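Local coordinates for endonuclease 2 (Arabidopsis thaliana, PDB 4CXP), which cleaves RNA and single-stranded DNA, and double-stranded DNA less efficiently, to 5'-phosphorylated products, using three bound divalent metal cations, at residues V85-L96 with A114-I125. Numbering follows the deposited sequence. Where two conformers were deposited one is given.
Sequences VAGAIYNYTTQL and ALLFVSHFMGDI. With ZN (zinc ion), chain E; ZN (zinc ion), chain G; NAG (2-acetamido-2-deoxy-beta-D-glucopyranose), chain B.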
ATOM      1  N   VAL A  85       1.862 -10.619   1.075  1.00  9.36           N
ATOM      2  CA  VAL A  85       2.051  -9.509   0.147  1.00  9.07           C
ATOM      3  C   VAL A  85       3.504  -9.352  -0.313  1.00  9.39           C
ATOM      4  O   VAL A  85       3.733  -8.952  -1.449  1.00 10.02           O
ATOM      5  CB  VAL A  85       1.437  -8.207   0.724  1.00  8.59           C
ATOM      6  CG1 VAL A  85       2.166  -7.677   1.945  1.00  9.13           C
ATOM      7  CG2 VAL A  85       1.299  -7.151  -0.341  1.00  9.08           C
ATOM      8  N   ALA A  86       4.483  -9.614   0.556  1.00  9.93           N
ATOM      9  CA  ALA A  86       5.881  -9.569   0.114  1.00 10.56           C
ATOM     10  C   ALA A  86       6.161 -10.616  -0.969  1.00 10.85           C
ATOM     11  O   ALA A  86       6.785 -10.329  -1.985  1.00 11.45           O
ATOM     12  CB  ALA A  86       6.850  -9.736   1.286  1.00 11.27           C
ATOM     13  N   GLY A  87       5.733 -11.850  -0.728  1.00 11.08           N
ATOM     14  CA  GLY A  87       5.896 -12.910  -1.703  1.00 11.48           C
ATOM     15  C   GLY A  87       5.185 -12.616  -3.013  1.00 10.77           C
ATOM     16  O   GLY A  87       5.697 -12.928  -4.088  1.00 11.72           O
ATOM     17  N   ALA A  88       4.020 -11.988  -2.936  1.00 10.41           N
ATOM     18  CA  ALA A  88       3.286 -11.602  -4.136  1.00 10.47           C
ATOM     19  C   ALA A  88       4.058 -10.549  -4.925  1.00 10.03           C
ATOM     20  O   ALA A  88       4.129 -10.609  -6.148  1.00 10.79           O
ATOM     21  CB  ALA A  88       1.909 -11.100  -3.781  1.00 11.19           C
ATOM     22  N   ILE A  89       4.641  -9.574  -4.230  1.00  9.98           N
ATOM     23  CA  ILE A  89       5.423  -8.566  -4.937  1.00  9.96           C
ATOM     24  C   ILE A  89       6.607  -9.220  -5.659  1.00 10.28           C
ATOM     25  O   ILE A  89       6.858  -8.917  -6.810  1.00 11.10           O
ATOM     26  CB  ILE A  89       5.842  -7.436  -3.995  1.00  9.93           C
ATOM     27  CG1 ILE A  89       4.611  -6.590  -3.633  1.00  9.50           C
ATOM     28  CG2 ILE A  89       6.930  -6.565  -4.605  1.00 10.95           C
ATOM     29  CD1 ILE A  89       4.821  -5.650  -2.464  1.00 10.04           C
ATOM     30  N   TYR A  90       7.320 -10.122  -4.996  1.00 10.89           N
ATOM     31  CA  TYR A  90       8.394 -10.823  -5.688  1.00 11.69           C
ATOM     32  C   TYR A  90       7.876 -11.563  -6.921  1.00 12.16           C
ATOM     33  O   TYR A  90       8.491 -11.508  -7.986  1.00 13.12           O
ATOM     34  CB  TYR A  90       9.081 -11.803  -4.752  1.00 12.60           C
ATOM     35  CG  TYR A  90       9.986 -11.202  -3.685  1.00 13.09           C
ATOM     36  CD1 TYR A  90      11.015 -10.330  -4.004  1.00 14.02           C
ATOM     37  CD2 TYR A  90       9.830 -11.563  -2.358  1.00 13.80           C
ATOM     38  CE1 TYR A  90      11.877  -9.860  -3.028  1.00 14.76           C
ATOM     39  CE2 TYR A  90      10.677 -11.088  -1.373  1.00 15.70           C
ATOM     40  CZ  TYR A  90      11.708 -10.239  -1.712  1.00 15.52           C
ATOM     41  OH  TYR A  90      12.567  -9.757  -0.737  1.00 19.22           O
ATOM     42  N   ASN A  91       6.747 -12.242  -6.776  1.00 11.66           N
ATOM     43  CA  ASN A  91       6.169 -13.037  -7.868  1.00 11.62           C
ATOM     44  C   ASN A  91       5.848 -12.198  -9.079  1.00 11.88           C
ATOM     45  O   ASN A  91       6.281 -12.497 -10.202  1.00 13.23           O
ATOM     46  CB  ASN A  91       4.888 -13.644  -7.357  1.00 12.10           C
ATOM     47  CG  ASN A  91       4.219 -14.611  -8.278  1.00 12.78           C
ATOM     48  OD1 ASN A  91       4.828 -15.242  -9.150  1.00 14.63           O
ATOM     49  ND2 ASN A  91       2.913 -14.745  -8.061  1.00 12.37           N
ATOM     50  N   TYR A  92       5.056 -11.152  -8.868  1.00 11.25           N
ATOM     51  CA  TYR A  92       4.559 -10.376  -9.989  1.00 11.51           C
ATOM     52  C   TYR A  92       5.630  -9.481 -10.588  1.00 11.59           C
ATOM     53  O   TYR A  92       5.621  -9.248 -11.804  1.00 12.48           O
ATOM     54  CB  TYR A  92       3.260  -9.651  -9.602  1.00 11.40           C
ATOM     55  CG  TYR A  92       2.132 -10.624  -9.340  1.00 11.19           C
ATOM     56  CD1 TYR A  92       1.613 -11.373 -10.376  1.00 11.73           C
ATOM     57  CD2 TYR A  92       1.626 -10.845  -8.071  1.00 11.26           C
ATOM     58  CE1 TYR A  92       0.625 -12.310 -10.150  1.00 12.05           C
ATOM     59  CE2 TYR A  92       0.641 -11.781  -7.838  1.00 11.51           C
ATOM     60  CZ  TYR A  92       0.137 -12.509  -8.882  1.00 11.74           C
ATOM     61  OH  TYR A  92      -0.827 -13.443  -8.620  1.00 12.65           O
ATOM     62  N   THR A  93       6.595  -9.008  -9.788  1.00 11.97           N
ATOM     63  CA  THR A  93       7.711  -8.281 -10.347  0.70 12.85           C
ATOM     64  C   THR A  93       8.548  -9.194 -11.283  1.00 13.41           C
ATOM     65  O   THR A  93       8.957  -8.804 -12.368  1.00 14.59           O
ATOM     66  CB  THR A  93       8.555  -7.573  -9.255  0.70 14.68           C
ATOM     67  OG1 THR A  93       9.046  -8.470  -8.306  0.70 15.32           O
ATOM     68  CG2 THR A  93       7.796  -6.512  -8.544  0.70 13.71           C
ATOM     69  N   THR A  94       8.770 -10.423 -10.840  1.00 14.29           N
ATOM     70  CA  THR A  94       9.505 -11.383 -11.656  1.00 15.69           C
ATOM     71  C   THR A  94       8.777 -11.620 -12.972  1.00 15.41           C
ATOM     72  O   THR A  94       9.396 -11.634 -14.018  1.00 16.78           O
ATOM     73  CB  THR A  94       9.739 -12.690 -10.900  1.00 19.31           C
ATOM     74  OG1 THR A  94      10.639 -12.415  -9.827  1.00 22.33           O
ATOM     75  CG2 THR A  94      10.345 -13.751 -11.796  1.00 21.64           C
ATOM     76  N   GLN A  95       7.461 -11.790 -12.928  1.00 13.88           N
ATOM     77  CA  GLN A  95       6.699 -11.985 -14.153  1.00 14.36           C
ATOM     78  C   GLN A  95       6.878 -10.814 -15.120  1.00 14.30           C
ATOM     79  O   GLN A  95       7.054 -11.018 -16.323  1.00 15.67           O
ATOM     80  CB  GLN A  95       5.223 -12.183 -13.839  1.00 13.50           C
ATOM     81  CG  GLN A  95       4.929 -13.463 -13.094  1.00 14.01           C
ATOM     82  CD  GLN A  95       3.493 -13.557 -12.664  1.00 13.32           C
ATOM     83  OE1 GLN A  95       2.608 -12.978 -13.286  1.00 14.30           O
ATOM     84  NE2 GLN A  95       3.254 -14.279 -11.574  1.00 13.94           N
ATOM     85  N   LEU A  96       6.830  -9.585 -14.605  1.00 13.49           N
ATOM     86  CA  LEU A  96       6.913  -8.428 -15.486  1.00 13.15           C
ATOM     87  C   LEU A  96       8.285  -8.253 -16.129  1.00 13.98           C
ATOM     88  O   LEU A  96       8.391  -7.621 -17.161  1.00 14.56           O
ATOM     89  CB  LEU A  96       6.512  -7.169 -14.725  1.00 12.81           C
ATOM     90  CG  LEU A  96       5.023  -7.077 -14.425  1.00 13.51           C
ATOM     91  CD1 LEU A  96       4.770  -6.014 -13.382  1.00 15.56           C
ATOM     92  CD2 LEU A  96       4.183  -6.804 -15.668  1.00 14.40           C
ATOM     93  N   ALA A 114      -0.418  -9.038 -13.836  1.00 11.43           N
ATOM     94  CA  ALA A 114       0.781  -8.853 -13.026  1.00 11.23           C
ATOM     95  C   ALA A 114       0.987  -7.372 -12.695  1.00 10.48           C
ATOM     96  O   ALA A 114       1.342  -7.040 -11.563  1.00 10.47           O
ATOM     97  CB  ALA A 114       2.011  -9.411 -13.716  1.00 11.53           C
ATOM     98  N   LEU A 115       0.768  -6.490 -13.668  1.00 10.68           N
ATOM     99  CA  LEU A 115       0.891  -5.050 -13.430  1.00 10.15           C
ATOM    100  C   LEU A 115      -0.106  -4.590 -12.372  1.00 10.09           C
ATOM    101  O   LEU A 115       0.241  -3.820 -11.471  1.00 10.14           O
ATOM    102  CB  LEU A 115       0.686  -4.287 -14.746  1.00 10.72           C
ATOM    103  CG  LEU A 115       0.672  -2.768 -14.597  1.00 11.19           C
ATOM    104  CD1 LEU A 115       1.992  -2.215 -14.037  1.00 11.90           C
ATOM    105  CD2 LEU A 115       0.319  -2.132 -15.933  1.00 12.47           C
ATOM    106  N   LEU A 116      -1.351  -5.029 -12.492  1.00 10.00           N
ATOM    107  CA  LEU A 116      -2.384  -4.595 -11.569  1.00 10.11           C
ATOM    108  C   LEU A 116      -2.158  -5.145 -10.169  1.00  9.87           C
ATOM    109  O   LEU A 116      -2.417  -4.456  -9.178  1.00 10.08           O
ATOM    110  CB  LEU A 116      -3.771  -4.962 -12.108  1.00 10.86           C
ATOM    111  CG  LEU A 116      -4.133  -4.340 -13.462  1.00 12.12           C
ATOM    112  CD1 LEU A 116      -5.541  -4.736 -13.839  1.00 13.24           C
ATOM    113  CD2 LEU A 116      -3.983  -2.817 -13.461  1.00 13.47           C
ATOM    114  N   PHE A 117      -1.674  -6.373 -10.080  1.00  9.98           N
ATOM    115  CA  PHE A 117      -1.331  -6.949  -8.790  1.00  9.66           C
ATOM    116  C   PHE A 117      -0.138  -6.222  -8.162  1.00  9.98           C
ATOM    117  O   PHE A 117      -0.191  -5.855  -7.001  1.00 10.60           O
ATOM    118  CB  PHE A 117      -1.004  -8.443  -8.921  1.00 10.22           C
ATOM    119  CG  PHE A 117      -2.198  -9.367  -8.958  1.00 10.59           C
ATOM    120  CD1 PHE A 117      -3.178  -9.320  -7.975  1.00 11.18           C
ATOM    121  CD2 PHE A 117      -2.301 -10.346  -9.948  1.00 11.68           C
ATOM    122  CE1 PHE A 117      -4.225 -10.221  -7.969  1.00 11.77           C
ATOM    123  CE2 PHE A 117      -3.348 -11.247  -9.946  1.00 12.76           C
ATOM    124  CZ  PHE A 117      -4.310 -11.190  -8.962  1.00 12.96           C
ATOM    125  N   VAL A 118       0.942  -6.005  -8.907  1.00 10.20           N
ATOM    126  CA  VAL A 118       2.070  -5.393  -8.270  0.50 10.26           C
ATOM    127  C   VAL A 118       1.733  -3.947  -7.842  1.00  9.57           C
ATOM    128  O   VAL A 118       2.197  -3.498  -6.793  1.00  9.90           O
ATOM    129  CB  VAL A 118       3.324  -5.561  -9.136  0.50 10.90           C
ATOM    130  CG1 VAL A 118       3.392  -4.501 -10.210  0.50 10.42           C
ATOM    131  CG2 VAL A 118       4.552  -5.564  -8.266  0.50 11.77           C
ATOM    132  N   SER A 119       0.915  -3.245  -8.619  1.00  9.39           N
ATOM    133  CA  SER A 119       0.544  -1.887  -8.286  0.70  9.26           C
ATOM    134  C   SER A 119      -0.260  -1.853  -6.990  1.00  9.13           C
ATOM    135  O   SER A 119      -0.000  -1.047  -6.103  1.00 10.40           O
ATOM    136  CB  SER A 119      -0.229  -1.264  -9.443  0.70  9.42           C
ATOM    137  OG  SER A 119       0.614  -1.152 -10.589  0.70  9.47           O
ATOM    138  N   HIS A 120      -1.240  -2.726  -6.879  1.00  8.55           N
ATOM    139  CA  HIS A 120      -2.053  -2.795  -5.676  1.00  8.04           C
ATOM    140  C   HIS A 120      -1.230  -3.267  -4.473  1.00  8.02           C
ATOM    141  O   HIS A 120      -1.324  -2.688  -3.393  1.00  8.38           O
ATOM    142  CB  HIS A 120      -3.229  -3.756  -5.898  1.00  8.48           C
ATOM    143  CG  HIS A 120      -4.176  -3.807  -4.753  1.00  8.14           C
ATOM    144  ND1 HIS A 120      -5.256  -2.965  -4.649  1.00  8.47           N
ATOM    145  CD2 HIS A 120      -4.219  -4.609  -3.665  1.00  8.46           C
ATOM    146  CE1 HIS A 120      -5.912  -3.239  -3.533  1.00  8.43           C
ATOM    147  NE2 HIS A 120      -5.312  -4.243  -2.922  1.00  8.29           N
ATOM    148  N   PHE A 121      -0.456  -4.326  -4.649  1.00  8.12           N
ATOM    149  CA  PHE A 121       0.294  -4.896  -3.532  1.00  8.26           C
ATOM    150  C   PHE A 121       1.419  -3.984  -3.054  1.00  8.28           C
ATOM    151  O   PHE A 121       1.687  -3.939  -1.852  1.00  8.31           O
ATOM    152  CB  PHE A 121       0.810  -6.292  -3.896  1.00  8.98           C
ATOM    153  CG  PHE A 121      -0.282  -7.321  -4.089  1.00  9.17           C
ATOM    154  CD1 PHE A 121      -1.433  -7.310  -3.334  1.00  9.21           C
ATOM    155  CD2 PHE A 121      -0.126  -8.325  -5.026  1.00  9.59           C
ATOM    156  CE1 PHE A 121      -2.418  -8.262  -3.528  1.00  9.65           C
ATOM    157  CE2 PHE A 121      -1.108  -9.282  -5.222  1.00 10.46           C
ATOM    158  CZ  PHE A 121      -2.257  -9.241  -4.471  1.00 10.11           C
ATOM    159  N   MET A 122       2.062  -3.239  -3.950  1.00  8.28           N
ATOM    160  CA  MET A 122       3.017  -2.239  -3.499  0.70  8.18           C
ATOM    161  C   MET A 122       2.317  -1.218  -2.600  1.00  8.19           C
ATOM    162  O   MET A 122       2.897  -0.717  -1.634  1.00  9.28           O
ATOM    163  CB  MET A 122       3.681  -1.542  -4.670  0.70  8.85           C
ATOM    164  CG  MET A 122       4.812  -0.616  -4.234  0.70  8.78           C
ATOM    165  SD  MET A 122       6.190  -1.475  -3.452  0.70 10.15           S
ATOM    166  CE  MET A 122       6.984  -2.148  -4.912  0.70 13.26           C
ATOM    167  N   GLY A 123       1.061  -0.893  -2.892  1.00  8.17           N
ATOM    168  CA  GLY A 123       0.297  -0.083  -1.985  1.00  8.24           C
ATOM    169  C   GLY A 123      -0.003  -0.762  -0.665  1.00  7.66           C
ATOM    170  O   GLY A 123       0.259  -0.209   0.403  1.00  7.85           O
ATOM    171  N   ASP A 124      -0.553  -1.972  -0.710  1.00  7.35           N
ATOM    172  CA  ASP A 124      -0.956  -2.643   0.510  1.00  7.35           C
ATOM    173  C   ASP A 124       0.216  -2.873   1.457  1.00  7.42           C
ATOM    174  O   ASP A 124       0.040  -2.770   2.667  1.00  7.84           O
ATOM    175  CB  ASP A 124      -1.695  -3.954   0.211  1.00  7.92           C
ATOM    176  CG  ASP A 124      -3.189  -3.784   0.017  1.00  7.77           C
ATOM    177  OD1 ASP A 124      -3.659  -2.640   0.135  1.00  8.53           O
ATOM    178  OD2 ASP A 124      -3.842  -4.806  -0.249  1.00  8.67           O
ATOM    179  N   ILE A 125       1.414  -3.189   0.949  1.00  7.28           N
ATOM    180  CA  ILE A 125       2.542  -3.446   1.836  1.00  7.49           C
ATOM    181  C   ILE A 125       2.973  -2.191   2.574  1.00  7.33           C
ATOM    182  O   ILE A 125       3.751  -2.287   3.520  1.00  8.17           O
ATOM    183  CB  ILE A 125       3.710  -4.123   1.097  1.00  7.72           C
ATOM    184  CG1 ILE A 125       4.621  -4.863   2.073  1.00  8.66           C
ATOM    185  CG2 ILE A 125       4.471  -3.124   0.228  1.00  8.68           C
ATOM    186  CD1 ILE A 125       5.596  -5.787   1.372  1.00  9.40           C
TER
HETATM  187 ZN    ZN E 931      -5.842  -5.122  -0.988  1.00  9.99          ZN
HETATM  188 ZN    ZN G 933      -5.501  -1.710  -0.075  1.00  8.08          ZN
HETATM  189  C1  NAG B   1       2.071 -15.763  -8.662  1.00 12.28           C
HETATM  190  C2  NAG B   1       1.218 -16.286  -7.468  1.00 12.88           C
HETATM  191  C3  NAG B   1       0.454 -17.527  -7.910  1.00 13.33           C
HETATM  192  C4  NAG B   1      -0.345 -17.211  -9.175  1.00 13.19           C
HETATM  193  C5  NAG B   1       0.514 -16.502 -10.223  1.00 13.58           C
HETATM  194  C6  NAG B   1      -0.313 -15.941 -11.363  1.00 14.06           C
HETATM  195  C7  NAG B   1       2.286 -15.675  -5.334  1.00 12.93           C
HETATM  196  C8  NAG B   1       3.092 -16.122  -4.162  1.00 14.06           C
HETATM  197  N2  NAG B   1       1.989 -16.589  -6.264  1.00 13.00           N
HETATM  198  O3  NAG B   1      -0.372 -17.997  -6.837  1.00 13.96           O
HETATM  199  O4  NAG B   1      -0.820 -18.372  -9.830  1.00 14.25           O
HETATM  200  O5  NAG B   1       1.238 -15.406  -9.700  1.00 13.04           O
HETATM  201  O6  NAG B   1      -1.305 -15.080 -10.835  1.00 13.80           O
HETATM  202  O7  NAG B   1       1.922 -14.496  -5.444  1.00 12.83           O
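The CA atoms of V85, I89 and Y92 lie nearest those of F121, V118 and A114, as segments 85-96 and 114-125 run roughly antiparallel at 143°, their helix axes 8.8 Å apart at closest approach. Y92 is a knob among A114, F117, V118 and F121. With CG anti to the carbonyl carbon (chi1 -66°), its ring is turned across toward F117 and makes an offset stack, planes 26° apart, with Y92 CZ 3.4 Å from F117 CD2. F117 CB adds a CH-pi contact over the Y92 ring. N91 ND2 lies over the opposite face, and Y92 OH shares a hydrogen bond of 2.8 Å with O6 of the N91-linked NAG, whose O5 accepts Q95 NE2. With an alanine here, F117 would probably lose its stacking partner and NAG O6 its hydrogen bond, leaving a gap between the helices. V118 fits among I89, Y92, T93 and L96, with L96 CD1 3.8 Å from V118 CG1. F121 presents its ring edge to Y92 CE2, while A88 CB lies 3.7 Å from F121 CD2. This knobs-into-holes packing belongs to the mainly helical S1/P1 nuclease fold, joining a glycosylated helix to helix 111-124, whose H120 and D124 bind zinc; D124 bridges two ions.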